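Local coordinates for aminotransferase, class III (Thermomicrobium roseum, PDB 6IO1), which catalyses (S)-enantioselective omega-transamination, moving amino groups with the help of its cofactor pyridoxal 5'-phosphate, at the interface of chains A and B. Residues are numbered along the deposited sequence; one frame, centred on the assembly and turned at random. Chains: chain A/B, Aminotransferase, class III.

Contact 1: the interface of chains A and B. Residues chain A 126, 157-158, 178; chain B 126, 130, 158-159, 178, 322.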
loop_
_atom_site.group_PDB
_atom_site.type_symbol
_atom_site.label_atom_id
_atom_site.label_comp_id
_atom_site.label_asym_id
_atom_site.label_seq_id
_atom_site.Cartn_x
_atom_site.Cartn_y
_atom_site.Cartn_z
ATOM N N GLU A 126 -4.270 -4.748 -6.960
ATOM C CA GLU A 126 -3.079 -4.776 -7.851
ATOM C C GLU A 126 -2.498 -6.195 -7.829
ATOM O O GLU A 126 -2.153 -6.712 -8.910
ATOM C CB GLU A 126 -2.042 -3.761 -7.368
ATOM C CG GLU A 126 -0.806 -3.695 -8.246
ATOM C CD GLU A 126 -1.055 -3.184 -9.654
ATOM O OE1 GLU A 126 -0.101 -3.182 -10.458
ATOM O OE2 GLU A 126 -2.201 -2.789 -9.944
ATOM N N ILE A 157 -6.303 3.578 -6.478
ATOM C CA ILE A 157 -5.722 4.649 -7.284
ATOM C C ILE A 157 -4.240 4.404 -7.575
ATOM O O ILE A 157 -3.513 5.333 -7.911
ATOM C CB ILE A 157 -5.935 6.036 -6.642
ATOM C CG1 ILE A 157 -5.649 6.023 -5.138
ATOM C CG2 ILE A 157 -7.341 6.544 -6.925
ATOM C CD1 ILE A 157 -4.192 6.009 -4.745
ATOM N N ALA A 158 -3.783 3.164 -7.449
ATOM C CA ALA A 158 -2.408 2.825 -7.796
ATOM C C ALA A 158 -2.414 1.904 -9.009
ATOM O O ALA A 158 -2.209 2.350 -10.139
ATOM C CB ALA A 158 -1.704 2.163 -6.627
ATOM N N PRO A 178 -2.370 2.019 -17.111
ATOM C CA PRO A 178 -2.040 0.679 -17.606
ATOM C C PRO A 178 -3.120 0.158 -18.534
ATOM O O PRO A 178 -4.319 0.267 -18.234
ATOM C CB PRO A 178 -1.961 -0.160 -16.322
ATOM C CG PRO A 178 -1.622 0.812 -15.262
ATOM C CD PRO A 178 -2.260 2.112 -15.645
ATOM N N GLU B 126 4.295 5.593 -6.333
ATOM C CA GLU B 126 3.147 5.856 -7.195
ATOM C C GLU B 126 2.582 7.244 -6.935
ATOM O O GLU B 126 2.256 7.981 -7.877
ATOM C CB GLU B 126 2.068 4.795 -6.980
ATOM C CG GLU B 126 0.729 5.123 -7.628
ATOM C CD GLU B 126 0.712 4.856 -9.122
ATOM O OE1 GLU B 126 -0.357 5.031 -9.743
ATOM O OE2 GLU B 126 1.762 4.471 -9.680
ATOM N N LYS B 130 2.448 10.256 -9.744
ATOM C CA LYS B 130 1.179 10.904 -10.053
ATOM C C LYS B 130 1.220 12.388 -9.715
ATOM O O LYS B 130 0.654 13.209 -10.442
ATOM C CB LYS B 130 0.038 10.208 -9.308
ATOM C CG LYS B 130 -0.192 8.771 -9.752
ATOM C CD LYS B 130 -1.362 8.130 -9.023
ATOM C CE LYS B 130 -2.690 8.685 -9.510
ATOM N NZ LYS B 130 -3.833 8.186 -8.697
ATOM N N ALA B 158 4.139 -2.356 -7.719
ATOM C CA ALA B 158 2.757 -2.009 -8.011
ATOM C C ALA B 158 2.693 -0.732 -8.835
ATOM O O ALA B 158 3.445 0.218 -8.585
ATOM C CB ALA B 158 1.938 -1.824 -6.740
ATOM N N MET B 159 1.778 -0.711 -9.795
ATOM C CA MET B 159 1.366 0.525 -10.460
ATOM C C MET B 159 2.592 1.123 -11.156
ATOM O O MET B 159 3.486 0.375 -11.577
ATOM C CB MET B 159 0.703 1.411 -9.440
ATOM N N PRO B 178 2.228 0.301 -17.195
ATOM C CA PRO B 178 1.841 1.657 -17.595
ATOM C C PRO B 178 2.919 2.295 -18.482
ATOM O O PRO B 178 4.088 2.191 -18.158
ATOM C CB PRO B 178 1.754 2.417 -16.264
ATOM C CG PRO B 178 1.540 1.335 -15.227
ATOM C CD PRO B 178 2.324 0.147 -15.743
ATOM N N PHE B 322 -4.628 6.899 -0.790
ATOM C CA PHE B 322 -4.787 5.546 -0.285
ATOM C C PHE B 322 -5.528 5.600 1.045
ATOM O O PHE B 322 -5.389 6.558 1.810
ATOM C CB PHE B 322 -3.430 4.856 -0.117
ATOM C CG PHE B 322 -2.683 4.660 -1.408
ATOM C CD1 PHE B 322 -2.900 3.538 -2.190
ATOM C CD2 PHE B 322 -1.760 5.602 -1.838
ATOM C CE1 PHE B 322 -2.212 3.357 -3.376
ATOM C CE2 PHE B 322 -1.069 5.427 -3.024
ATOM C CZ PHE B 322 -1.295 4.303 -3.793
#

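Contact 2: the interface of chains A and B. Residues chain A 23, 169-170, 174; chain B 319, 321.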
loop_
_atom_site.group_PDB
_atom_site.type_symbol
_atom_site.label_atom_id
_atom_site.label_comp_id
_atom_site.label_asym_id
_atom_site.label_seq_id
_atom_site.Cartn_x
_atom_site.Cartn_y
_atom_site.Cartn_z
ATOM N N LEU A 23 -7.584 13.233 -1.309
ATOM C CA LEU A 23 -9.026 13.332 -1.550
ATOM C C LEU A 23 -9.617 14.579 -0.896
ATOM O O LEU A 23 -10.672 14.536 -0.260
ATOM C CB LEU A 23 -9.751 12.073 -1.072
ATOM C CG LEU A 23 -10.177 11.078 -2.154
ATOM C CD1 LEU A 23 -11.150 11.728 -3.126
ATOM C CD2 LEU A 23 -8.964 10.531 -2.888
ATOM N N ALA A 169 -13.171 10.654 -12.852
ATOM C CA ALA A 169 -12.617 11.794 -12.128
ATOM C C ALA A 169 -11.267 11.460 -11.505
ATOM O O ALA A 169 -10.453 12.359 -11.270
ATOM C CB ALA A 169 -13.598 12.268 -11.054
ATOM N N TYR A 170 -11.027 10.186 -11.198
ATOM C CA TYR A 170 -9.744 9.781 -10.633
ATOM C C TYR A 170 -8.623 9.808 -11.671
ATOM O O TYR A 170 -7.447 9.921 -11.308
ATOM C CB TYR A 170 -9.883 8.397 -9.990
ATOM C CG TYR A 170 -10.722 8.401 -8.712
ATOM C CD1 TYR A 170 -10.162 8.750 -7.485
ATOM C CD2 TYR A 170 -12.073 8.066 -8.735
ATOM C CE1 TYR A 170 -10.924 8.760 -6.319
ATOM C CE2 TYR A 170 -12.841 8.075 -7.574
ATOM C CZ TYR A 170 -12.262 8.423 -6.372
ATOM O OH TYR A 170 -13.025 8.431 -5.223
ATOM N N PHE A 174 -3.465 12.674 -14.235
ATOM C CA PHE A 174 -2.448 11.777 -13.701
ATOM C C PHE A 174 -1.696 11.014 -14.785
ATOM O O PHE A 174 -0.904 10.120 -14.465
ATOM C CB PHE A 174 -3.075 10.807 -12.697
ATOM C CG PHE A 174 -3.593 11.481 -11.462
ATOM C CD1 PHE A 174 -2.734 12.147 -10.605
ATOM C CD2 PHE A 174 -4.944 11.473 -11.172
ATOM C CE1 PHE A 174 -3.212 12.778 -9.473
ATOM C CE2 PHE A 174 -5.430 12.100 -10.042
ATOM C CZ PHE A 174 -4.564 12.754 -9.192
ATOM N N MET B 319 -7.830 14.273 -6.584
ATOM C CA MET B 319 -8.423 12.942 -6.724
ATOM C C MET B 319 -7.351 11.852 -6.660
ATOM O O MET B 319 -7.145 11.079 -7.595
ATOM C CB MET B 319 -9.225 12.859 -8.018
ATOM C CG MET B 319 -10.408 13.813 -8.076
ATOM S SD MET B 319 -11.631 13.501 -6.787
ATOM C CE MET B 319 -12.249 11.896 -7.283
ATOM N N GLY B 321 -5.471 9.232 -3.403
ATOM C CA GLY B 321 -5.250 8.888 -2.014
ATOM C C GLY B 321 -5.447 7.422 -1.694
ATOM O O GLY B 321 -6.348 6.774 -2.231
HETATM O O HOH W 1 -6.506 8.946 -9.018
#

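Contact 3: the interface of chains A and B. Residues chain A 88, 116, 320-321, 325; chain B 19-22.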
loop_
_atom_site.group_PDB
_atom_site.type_symbol
_atom_site.label_atom_id
_atom_site.label_comp_id
_atom_site.label_asym_id
_atom_site.label_seq_id
_atom_site.Cartn_x
_atom_site.Cartn_y
_atom_site.Cartn_z
ATOM N N THR A 88 7.353 -11.687 5.244
ATOM C CA THR A 88 6.889 -12.906 4.603
ATOM C C THR A 88 7.689 -13.222 3.349
ATOM O O THR A 88 7.410 -14.223 2.680
ATOM C CB THR A 88 5.396 -12.805 4.274
ATOM O OG1 THR A 88 5.147 -11.617 3.512
ATOM C CG2 THR A 88 4.577 -12.759 5.556
ATOM N N GLN A 116 -2.233 -14.127 0.324
ATOM C CA GLN A 116 -1.073 -13.247 0.404
ATOM C C GLN A 116 -1.539 -11.890 0.903
ATOM O O GLN A 116 -2.465 -11.305 0.337
ATOM C CB GLN A 116 -0.364 -13.097 -0.943
ATOM C CG GLN A 116 0.942 -12.319 -0.839
ATOM C CD GLN A 116 1.660 -12.189 -2.166
ATOM O OE1 GLN A 116 1.691 -11.115 -2.764
ATOM N NE2 GLN A 116 2.245 -13.287 -2.632
ATOM N N HIS A 320 6.684 -11.050 -6.864
ATOM C CA HIS A 320 5.719 -10.044 -6.450
ATOM C C HIS A 320 5.660 -10.003 -4.933
ATOM O O HIS A 320 5.697 -11.047 -4.276
ATOM C CB HIS A 320 4.320 -10.312 -7.009
ATOM C CG HIS A 320 3.279 -9.379 -6.475
ATOM N ND1 HIS A 320 3.002 -8.163 -7.060
ATOM C CD2 HIS A 320 2.465 -9.471 -5.397
ATOM C CE1 HIS A 320 2.056 -7.550 -6.373
ATOM N NE2 HIS A 320 1.712 -8.323 -5.358
ATOM N N GLY A 321 5.567 -8.794 -4.386
ATOM C CA GLY A 321 5.396 -8.637 -2.960
ATOM C C GLY A 321 5.584 -7.221 -2.462
ATOM O O GLY A 321 6.446 -6.484 -2.948
ATOM N N SER A 325 3.833 -7.047 3.666
ATOM C CA SER A 325 2.931 -8.179 3.491
ATOM C C SER A 325 2.998 -9.102 4.701
ATOM O O SER A 325 4.072 -9.594 5.058
ATOM C CB SER A 325 3.298 -8.943 2.220
ATOM O OG SER A 325 2.730 -10.240 2.223
ATOM N N HIS B 19 -0.506 -20.169 3.051
ATOM C CA HIS B 19 0.219 -18.906 2.929
ATOM C C HIS B 19 0.906 -18.822 1.570
ATOM O O HIS B 19 1.842 -19.580 1.291
ATOM C CB HIS B 19 1.232 -18.732 4.056
ATOM C CG HIS B 19 1.836 -17.363 4.109
ATOM N ND1 HIS B 19 2.954 -17.068 4.859
ATOM C CD2 HIS B 19 1.478 -16.209 3.497
ATOM C CE1 HIS B 19 3.256 -15.791 4.708
ATOM N NE2 HIS B 19 2.376 -15.247 3.887
ATOM N N LEU B 20 0.442 -17.892 0.735
ATOM C CA LEU B 20 1.032 -17.623 -0.577
ATOM C C LEU B 20 2.108 -16.559 -0.390
ATOM O O LEU B 20 1.862 -15.362 -0.542
ATOM C CB LEU B 20 -0.044 -17.185 -1.563
ATOM C CG LEU B 20 0.293 -17.163 -3.054
ATOM C CD1 LEU B 20 0.260 -18.566 -3.630
ATOM C CD2 LEU B 20 -0.675 -16.255 -3.798
ATOM N N HIS B 21 3.312 -17.007 -0.046
ATOM C CA HIS B 21 4.388 -16.091 0.307
ATOM C C HIS B 21 4.731 -15.169 -0.860
ATOM O O HIS B 21 4.733 -15.603 -2.019
ATOM C CB HIS B 21 5.641 -16.866 0.715
ATOM C CG HIS B 21 5.557 -17.501 2.064
ATOM N ND1 HIS B 21 6.168 -16.965 3.178
ATOM C CD2 HIS B 21 4.947 -18.637 2.478
ATOM C CE1 HIS B 21 5.934 -17.742 4.221
ATOM N NE2 HIS B 21 5.197 -18.763 3.823
ATOM N N PRO B 22 5.021 -13.898 -0.596
ATOM C CA PRO B 22 5.630 -13.050 -1.621
ATOM C C PRO B 22 7.136 -13.257 -1.671
ATOM O O PRO B 22 7.775 -13.593 -0.671
ATOM C CB PRO B 22 5.286 -11.633 -1.154
ATOM C CG PRO B 22 5.189 -11.746 0.325
ATOM C CD PRO B 22 4.757 -13.159 0.651
HETATM O O HOH W 2 1.585 -12.655 3.070
#

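Contact 1: the interface of chains A and B
Helix 121-138 of each chain meets the loop at 157-158 of the other, with the loops at A:Pro178 and B:Pro178 facing each other and the loop at B:Phe322 closing over chain A. This is the two-fold core of the dimer of a class III, fold-type I aminotransferase; the pocket of the pyridoxal phosphate cofactor includes neighbours of these residues on the same helix and loop. A:Ile157 sets CD1 over the centre of the B:Phe322 ring, 3.4 Å from its centroid, while CB of A:Ala158 lies in the ring plane at the edge, 3.5 Å from CE1. Face and edge of one phenyl are thus taken by successive residues. CG1 of A:Ile157 sits between backbone N and carbonyl carbon; chi1 44° and a chi2 of 76° together carry CD1 to the ring. The carbonyl O of A:Ile157 accepts a hydrogen bond on a lone pair, in the carbonyl plane, from the side-chain amine NZ of B:Lys130 at 3.0 Å; the lysine chain bends at chi3 (73°) to reach it. The carboxylate OE1 of A:Glu126 takes the backbone N-H of B:Met159 at 3.2 Å, a fairly straight bond arriving from above the carboxylate plane. CG of A:Glu126 packs on CB of B:Ala158 at 3.6 Å.

Contact 2: the interface of chains A and B
B:Met319 lies in a loop with phi -86° and psi 61° and brings its carbonyl and side chain together against the 3-10 helix 168-170 of chain A, near A:Phe174 and A:Leu23. The thioether chain is folded, bent at chi2 and chi3, and this curl returns the terminal methyl CE to the A:Tyr170 ring. CE of B:Met319 stands over the middle of one face of the A:Tyr170 ring, 3.6 Å from the centroid, in a CH-pi contact, and the two side chains run at about a right angle. On the way, CG of B:Met319 passes the carbonyl O of A:Ala169 at 3.5 Å, and CE also touches CB of that alanine at 4.0 Å. SD of B:Met319 lies beside CD1 of A:Leu23 at 4.1 Å, so leucine, tyrosine and alanine together hold the methionine. The carbonyl O of B:Met319 lies near CE2 of A:Phe174, off the ring plane. Water 1 joins O of B:Met319, at 2.6 Å, to the carbonyl O of A:Tyr170, at 2.7 Å; the water lies in the tyrosine ring plane, at its edge. The site lies toward the flank of the two-fold dimer interface, where a loop between helix 305-312 and helix 328-344 of chain B plugs into chain A.

Contact 3: the interface of chains A and B
A:Thr88 stands across B:His19 and B:Pro22, its side chain at about a right angle to both, and A:Gln116 runs obliquely against the same proline. The partner segment, B:His19 to B:Pro22, follows helix 8-18 and reaches over chain A in this class III aminotransferase dimer. The methyl CG2 of A:Thr88 meets the edge of the B:His19 imidazole in its plane, 3.4 Å from CE1. The proline ring is wedged among A:Thr88, A:Gln116, A:Gly321 and A:Ser325, with CB of B:Pro22 3.5 Å from CA of A:Gly321. The backbone carbonyl O of A:Thr88 accepts a bond from ND1 of B:His21 at 3.1 Å; the oxygen lies close to the imidazole plane and the bond is fairly straight (161° at H). The rings of B:His19 and B:His21 lie face toward face, tilted and offset to the rim, which may limit their rotation. A:Gln116 extends beyond CG (chi2 179°), and its NE2 donates to the carbonyl O of B:Leu20 at 3.0 Å, with the acceptor in the amide plane but the donor above the carbonyl plane. The hydroxyl OG1 of A:Thr88 is held within its own chain, donating to the carbonyl O of A:Ser325 at 2.8 Å. Water 2 bridges the chains, 2.8 Å from both OG of A:Ser325 and NE2 of B:His19.

Measured between the centres of their C-alpha atoms, contact 1 lies about 11 Å from contact 2 and 19 Å from contact 3, while contacts 2 and 3 are some 28 Å apart. The loop at 319-325 recurs throughout: B:Phe322 in contact 1, B:Met319 and B:Gly321 in contact 2, and A:His320, A:Gly321 and A:Ser325 in contact 3. A:Leu23 of contact 2 directly follows the position that B:Pro22 fills in contact 3. Contacts 2 and 3 therefore place the same two segments together with the chains exchanged, on either side of the core at contact 1, linking the two subunits reciprocally.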